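Local coordinates for YjbQ family protein (Aeropyrum pernix, PDB 2P6H), which is of unknown function but belongs to the UPF0047 (YjbQ) family and forms an assembly of three chains, at residues 37-43 with 125-130; 13-17 with 61-66. All blocks are in the same frame, centred on the assembly; numbering follows the deposited sequence.

Contact 1. Residues 37-43 with 125-130; sequences LVVYVPH and RTVNLL. With SO4 (sulfate ion), chain C.
The carbonyl oxygen of Y40 accepts the backbone N-H of N128, 2.7 Å from Y40 O to N128 N. It is the shortest of four bonds pairing V38 with L130 and Y40 with N128 in antiparallel strands. Y40 CG stands between its backbone N and carbonyl carbon (chi1 62°), which swings the ring back over N128, whose CB sits 3.5 Å from the ring centroid in a CH-pi contact. Y40 OH meets a water that donates to L129 O, and it also bonds S107 of the second subunit. On the other face of the sheet, V39 CG1 meets V127 CG1 at 3.9 Å, beside L129.

Beyond the end of strand 35-40 the H43 ring takes over: H43 NE2 accepts the N-H of T126, whose N lies in the ring plane, 2.9 Å from NE2. R125 bends at chi2 (-62°), laying CD over one ring face, 3.8 Å from the centroid, while P42 CG covers the opposite face. R125 NH1 bonds O3 of a sulfate ion, probably from the crystallisation liquor, at 2.9 Å; its NE is held by E118 and its NH2 by T45. Strand 124-133 lies between 2-9 and 35-40, with helix 20-28 covering L37 and L129.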
loop_
_atom_site.group_PDB
_atom_site.type_symbol
_atom_site.label_atom_id
_atom_site.label_comp_id
_atom_site.label_asym_id
_atom_site.label_seq_id
_atom_site.Cartn_x
_atom_site.Cartn_y
_atom_site.Cartn_z
ATOM N N LEU A 37 0.649 12.254 -8.928
ATOM C CA LEU A 37 -0.273 11.553 -9.738
ATOM C C LEU A 37 -0.794 10.420 -8.898
ATOM O O LEU A 37 -0.052 9.772 -8.170
ATOM C CB LEU A 37 0.513 11.004 -10.915
ATOM C CG LEU A 37 -0.255 9.888 -11.601
ATOM C CD1 LEU A 37 -1.406 10.462 -12.420
ATOM C CD2 LEU A 37 0.596 9.027 -12.535
ATOM N N VAL A 38 -2.110 10.216 -8.929
ATOM C CA VAL A 38 -2.656 9.058 -8.219
ATOM C C VAL A 38 -3.238 8.123 -9.230
ATOM O O VAL A 38 -4.080 8.489 -10.039
ATOM C CB VAL A 38 -3.782 9.452 -7.236
ATOM C CG1 VAL A 38 -4.289 8.213 -6.500
ATOM C CG2 VAL A 38 -3.260 10.454 -6.223
ATOM N N VAL A 39 -2.690 6.904 -9.225
ATOM C CA VAL A 39 -3.171 5.843 -10.071
ATOM C C VAL A 39 -3.965 4.921 -9.211
ATOM O O VAL A 39 -3.485 4.387 -8.219
ATOM C CB VAL A 39 -1.992 5.062 -10.648
ATOM C CG1 VAL A 39 -2.498 4.012 -11.635
ATOM C CG2 VAL A 39 -1.046 6.009 -11.365
ATOM N N TYR A 40 -5.229 4.700 -9.540
ATOM C CA TYR A 40 -6.045 3.825 -8.719
ATOM C C TYR A 40 -7.108 3.111 -9.537
ATOM O O TYR A 40 -7.537 3.565 -10.596
ATOM C CB TYR A 40 -6.679 4.630 -7.562
ATOM C CG TYR A 40 -7.594 5.715 -8.044
ATOM C CD1 TYR A 40 -7.092 6.828 -8.719
ATOM C CD2 TYR A 40 -8.961 5.661 -7.749
ATOM C CE1 TYR A 40 -7.939 7.861 -9.111
ATOM C CE2 TYR A 40 -9.809 6.699 -8.135
ATOM C CZ TYR A 40 -9.292 7.793 -8.827
ATOM O OH TYR A 40 -10.133 8.826 -9.207
ATOM N N VAL A 41 -7.480 1.922 -9.047
ATOM C CA VAL A 41 -8.503 1.149 -9.711
ATOM C C VAL A 41 -9.713 1.001 -8.764
ATOM O O VAL A 41 -9.576 0.866 -7.555
ATOM C CB VAL A 41 -7.878 -0.209 -10.180
ATOM C CG1 VAL A 41 -6.487 0.029 -10.762
ATOM C CG2 VAL A 41 -7.777 -1.169 -9.009
ATOM N N PRO A 42 -10.916 1.143 -9.317
ATOM C CA PRO A 42 -12.141 1.048 -8.542
ATOM C C PRO A 42 -12.596 -0.415 -8.340
ATOM O O PRO A 42 -13.712 -0.680 -7.915
ATOM C CB PRO A 42 -13.172 1.780 -9.375
ATOM C CG PRO A 42 -12.822 1.365 -10.794
ATOM C CD PRO A 42 -11.239 1.471 -10.706
ATOM N N HIS A 43 -11.705 -1.357 -8.631
ATOM C CA HIS A 43 -12.055 -2.777 -8.518
ATOM C C HIS A 43 -11.590 -3.419 -7.211
ATOM O O HIS A 43 -10.505 -3.110 -6.725
ATOM C CB HIS A 43 -11.458 -3.555 -9.698
ATOM C CG HIS A 43 -11.791 -2.973 -11.040
ATOM N ND1 HIS A 43 -13.084 -2.857 -11.503
ATOM C CD2 HIS A 43 -10.995 -2.471 -12.015
ATOM C CE1 HIS A 43 -13.072 -2.306 -12.704
ATOM N NE2 HIS A 43 -11.817 -2.061 -13.038
ATOM N N ARG A 125 -11.463 -3.876 -17.625
ATOM C CA ARG A 125 -11.187 -3.122 -16.411
ATOM C C ARG A 125 -10.922 -1.632 -16.615
ATOM O O ARG A 125 -10.751 -1.175 -17.737
ATOM C CB ARG A 125 -10.010 -3.763 -15.701
ATOM C CG ARG A 125 -10.213 -5.214 -15.338
ATOM C CD ARG A 125 -11.379 -5.428 -14.367
ATOM N NE ARG A 125 -11.130 -6.620 -13.562
ATOM C CZ ARG A 125 -11.747 -6.891 -12.417
ATOM N NH1 ARG A 125 -12.675 -6.055 -11.945
ATOM N NH2 ARG A 125 -11.393 -7.960 -11.699
ATOM N N THR A 126 -10.906 -0.882 -15.518
ATOM C CA THR A 126 -10.689 0.570 -15.543
ATOM C C THR A 126 -9.558 1.002 -14.619
ATOM O O THR A 126 -9.349 0.448 -13.548
ATOM C CB THR A 126 -11.963 1.273 -15.096
ATOM O OG1 THR A 126 -13.014 0.959 -16.013
ATOM C CG2 THR A 126 -11.746 2.790 -15.091
ATOM N N VAL A 127 -8.783 1.991 -15.101
ATOM C CA VAL A 127 -7.779 2.628 -14.260
ATOM C C VAL A 127 -8.087 4.094 -14.227
ATOM O O VAL A 127 -8.249 4.729 -15.267
ATOM C CB VAL A 127 -6.397 2.461 -14.900
ATOM C CG1 VAL A 127 -5.362 3.273 -14.104
ATOM C CG2 VAL A 127 -5.979 1.011 -14.917
ATOM N N ASN A 128 -8.246 4.607 -13.008
ATOM C CA ASN A 128 -8.562 6.004 -12.875
ATOM C C ASN A 128 -7.286 6.786 -12.545
ATOM O O ASN A 128 -6.360 6.263 -11.940
ATOM C CB ASN A 128 -9.582 6.154 -11.721
ATOM C CG ASN A 128 -10.943 5.621 -12.134
ATOM O OD1 ASN A 128 -11.728 5.148 -11.320
ATOM N ND2 ASN A 128 -11.236 5.732 -13.447
ATOM N N LEU A 129 -7.248 8.044 -12.972
ATOM C CA LEU A 129 -6.054 8.863 -12.787
ATOM C C LEU A 129 -6.422 10.246 -12.278
ATOM O O LEU A 129 -7.434 10.824 -12.673
ATOM C CB LEU A 129 -5.296 9.013 -14.118
ATOM C CG LEU A 129 -4.974 7.723 -14.885
ATOM C CD1 LEU A 129 -4.551 8.023 -16.308
ATOM C CD2 LEU A 129 -3.889 6.953 -14.148
ATOM N N LEU A 130 -5.589 10.766 -11.387
ATOM C CA LEU A 130 -5.799 12.088 -10.796
ATOM C C LEU A 130 -4.472 12.814 -10.716
ATOM O O LEU A 130 -3.484 12.302 -10.207
ATOM C CB LEU A 130 -6.407 11.943 -9.384
ATOM C CG LEU A 130 -6.653 13.294 -8.659
ATOM C CD1 LEU A 130 -7.747 13.195 -7.595
ATOM C CD2 LEU A 130 -5.407 13.817 -7.946
HETATM S S SO4 C . -15.004 -5.517 -8.796
HETATM O O1 SO4 C . -15.701 -6.876 -8.630
HETATM O O2 SO4 C . -15.621 -4.673 -9.820
HETATM O O3 SO4 C . -13.613 -5.692 -9.200
HETATM O O4 SO4 C . -15.024 -4.779 -7.540
HETATM O O HOH W 1 -10.237 10.235 -11.489
#

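Contact 2. Residues 13-17 with 61-66; sequences RLQVL and IVEFIR. With SO4 (sulfate ion), chain D.
L14 and V16 meet V62, I61 and I65 where helix 55-69 packs on the edge strand 15-18 of a three-stranded antiparallel sheet. The axes of the short segments are 8.7 Å apart at their closest, and the helix runs obliquely against the strand at 139°.

L14 CB rests on V62 CG1 at 3.7 Å, and L14 CD2 reaches further along the helix to I65 CG2. V16 sends CG2, the methyl anti to its carbonyl carbon, into the angle between I61 and V62: CG2 to I61 CG2 is 3.7 Å, and V62 CG2 lies 4.0 Å from the same methyl. I65 also touches V117 on the central strand of the sheet.

The polar part is built round a sulfate, probably from the crystallisation liquor. It joins the two segments: L14 N gives its hydrogen to O2 (2.9 Å), and R66 arrives with the sulfur at the edge of its guanidinium, in the plane of the group. A bend at chi3 (-55°) turns R66 that way, while a salt bridge, its hydrogen bond weak, links NE to E63 OE1. R66 NH1 bonds O4 at 2.7 Å, and R66 NH2 bonds O1 at 2.9 Å.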
loop_
_atom_site.group_PDB
_atom_site.type_symbol
_atom_site.label_atom_id
_atom_site.label_comp_id
_atom_site.label_asym_id
_atom_site.label_seq_id
_atom_site.Cartn_x
_atom_site.Cartn_y
_atom_site.Cartn_z
ATOM N N ARG A 13 -7.766 -15.243 -16.135
ATOM C CA ARG A 13 -8.212 -15.088 -14.762
ATOM C C ARG A 13 -7.195 -14.279 -13.974
ATOM O O ARG A 13 -7.514 -13.301 -13.310
ATOM C CB ARG A 13 -8.393 -16.473 -14.133
ATOM C CG ARG A 13 -9.075 -16.398 -12.764
ATOM C CD ARG A 13 -9.159 -17.761 -12.065
ATOM N NE ARG A 13 -10.197 -17.726 -11.027
ATOM C CZ ARG A 13 -10.440 -18.858 -10.337
ATOM N NH1 ARG A 13 -9.706 -19.939 -10.541
ATOM N NH2 ARG A 13 -11.479 -18.907 -9.494
ATOM N N LEU A 14 -5.937 -14.699 -14.036
ATOM C CA LEU A 14 -4.848 -13.965 -13.335
ATOM C C LEU A 14 -3.916 -13.477 -14.405
ATOM O O LEU A 14 -3.466 -14.223 -15.264
ATOM C CB LEU A 14 -4.029 -14.785 -12.237
ATOM C CG LEU A 14 -4.881 -15.143 -11.017
ATOM C CD1 LEU A 14 -5.785 -16.353 -11.268
ATOM C CD2 LEU A 14 -4.043 -15.485 -9.785
ATOM N N GLN A 15 -3.609 -12.188 -14.363
ATOM C CA GLN A 15 -2.716 -11.633 -15.358
ATOM C C GLN A 15 -2.172 -10.291 -14.906
ATOM O O GLN A 15 -2.877 -9.494 -14.294
ATOM C CB GLN A 15 -3.475 -11.511 -16.690
ATOM C CG GLN A 15 -2.836 -10.622 -17.751
ATOM C CD GLN A 15 -3.644 -10.564 -19.046
ATOM O OE1 GLN A 15 -4.873 -10.552 -19.025
ATOM N NE2 GLN A 15 -2.947 -10.502 -20.177
ATOM N N VAL A 16 -0.896 -10.064 -15.184
ATOM C CA VAL A 16 -0.253 -8.806 -14.834
ATOM C C VAL A 16 0.011 -8.069 -16.137
ATOM O O VAL A 16 0.568 -8.655 -17.072
ATOM C CB VAL A 16 1.079 -9.043 -14.104
ATOM C CG1 VAL A 16 1.786 -7.716 -13.877
ATOM C CG2 VAL A 16 0.840 -9.760 -12.786
ATOM N N LEU A 17 -0.399 -6.803 -16.195
ATOM C CA LEU A 17 -0.226 -5.991 -17.397
ATOM C C LEU A 17 0.517 -4.697 -17.083
ATOM O O LEU A 17 0.239 -4.057 -16.079
ATOM C CB LEU A 17 -1.583 -5.608 -18.003
ATOM C CG LEU A 17 -2.552 -6.741 -18.335
ATOM C CD1 LEU A 17 -3.799 -6.198 -19.005
ATOM C CD2 LEU A 17 -1.857 -7.714 -19.257
ATOM N N ILE A 61 4.725 -13.368 -10.516
ATOM C CA ILE A 61 3.802 -12.639 -9.672
ATOM C C ILE A 61 2.437 -13.314 -9.620
ATOM O O ILE A 61 1.804 -13.436 -8.579
ATOM C CB ILE A 61 3.704 -11.243 -10.252
ATOM C CG1 ILE A 61 5.026 -10.509 -9.951
ATOM C CG2 ILE A 61 2.522 -10.513 -9.568
ATOM C CD1 ILE A 61 5.134 -9.048 -10.402
ATOM N N VAL A 62 1.973 -13.779 -10.790
ATOM C CA VAL A 62 0.711 -14.480 -10.781
ATOM C C VAL A 62 0.776 -15.762 -9.968
ATOM O O VAL A 62 -0.117 -16.085 -9.195
ATOM C CB VAL A 62 0.448 -14.847 -12.208
ATOM C CG1 VAL A 62 -0.573 -15.982 -12.273
ATOM C CG2 VAL A 62 -0.094 -13.647 -12.961
ATOM N N GLU A 63 1.861 -16.533 -10.137
ATOM C CA GLU A 63 1.985 -17.759 -9.365
ATOM C C GLU A 63 2.095 -17.481 -7.861
ATOM O O GLU A 63 1.562 -18.216 -7.038
ATOM C CB GLU A 63 3.204 -18.538 -9.853
ATOM C CG GLU A 63 3.454 -19.813 -9.040
ATOM C CD GLU A 63 2.323 -20.816 -9.212
ATOM O OE1 GLU A 63 1.559 -20.707 -10.186
ATOM O OE2 GLU A 63 2.226 -21.716 -8.382
ATOM N N PHE A 64 2.798 -16.410 -7.508
ATOM C CA PHE A 64 2.959 -16.015 -6.108
ATOM C C PHE A 64 1.585 -15.738 -5.509
ATOM O O PHE A 64 1.238 -16.178 -4.429
ATOM C CB PHE A 64 3.853 -14.759 -6.066
ATOM C CG PHE A 64 3.978 -14.141 -4.681
ATOM C CD1 PHE A 64 4.556 -14.855 -3.639
ATOM C CD2 PHE A 64 3.588 -12.824 -4.489
ATOM C CE1 PHE A 64 4.736 -14.243 -2.398
ATOM C CE2 PHE A 64 3.770 -12.216 -3.244
ATOM C CZ PHE A 64 4.346 -12.922 -2.197
ATOM N N ILE A 65 0.794 -14.963 -6.284
ATOM C CA ILE A 65 -0.556 -14.619 -5.864
ATOM C C ILE A 65 -1.436 -15.879 -5.748
ATOM O O ILE A 65 -2.176 -16.072 -4.804
ATOM C CB ILE A 65 -1.129 -13.592 -6.872
ATOM C CG1 ILE A 65 -0.511 -12.205 -6.637
ATOM C CG2 ILE A 65 -2.652 -13.457 -6.686
ATOM C CD1 ILE A 65 -0.678 -11.283 -7.845
ATOM N N ARG A 66 -1.326 -16.760 -6.766
ATOM C CA ARG A 66 -2.113 -17.985 -6.748
ATOM C C ARG A 66 -1.845 -18.794 -5.480
ATOM O O ARG A 66 -2.754 -19.282 -4.820
ATOM C CB ARG A 66 -1.740 -18.809 -7.980
ATOM C CG ARG A 66 -2.760 -19.908 -8.274
ATOM C CD ARG A 66 -2.202 -20.965 -9.233
ATOM N NE ARG A 66 -1.719 -20.335 -10.464
ATOM C CZ ARG A 66 -2.646 -19.935 -11.353
ATOM N NH1 ARG A 66 -3.931 -20.119 -11.102
ATOM N NH2 ARG A 66 -2.260 -19.348 -12.490
HETATM S S SO4 D . -5.449 -18.903 -14.374
HETATM O O1 SO4 D . -4.104 -19.417 -14.754
HETATM O O2 SO4 D . -5.568 -17.474 -14.841
HETATM O O3 SO4 D . -6.512 -19.745 -15.037
HETATM O O4 SO4 D . -5.626 -18.985 -12.904
#

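In the fold
Strand 113-118 ties the two contacts together. E118 is shared by the side chain of R125 in contact 1 and the backbone of Q15 in contact 2; F116 likewise takes V41, V127 and R125 against its side chain and makes a backbone hydrogen bond with L17. The centres are 19 Å apart and the nearest atoms about 7 Å, so the contacts do not touch directly. Each has its own sulfate. The ion at 37-43 with 125-130 is also held by T44 and T45 beside H43; it probably came from the crystallisation liquor, so it suggests only that an anion can sit there, and no function is established.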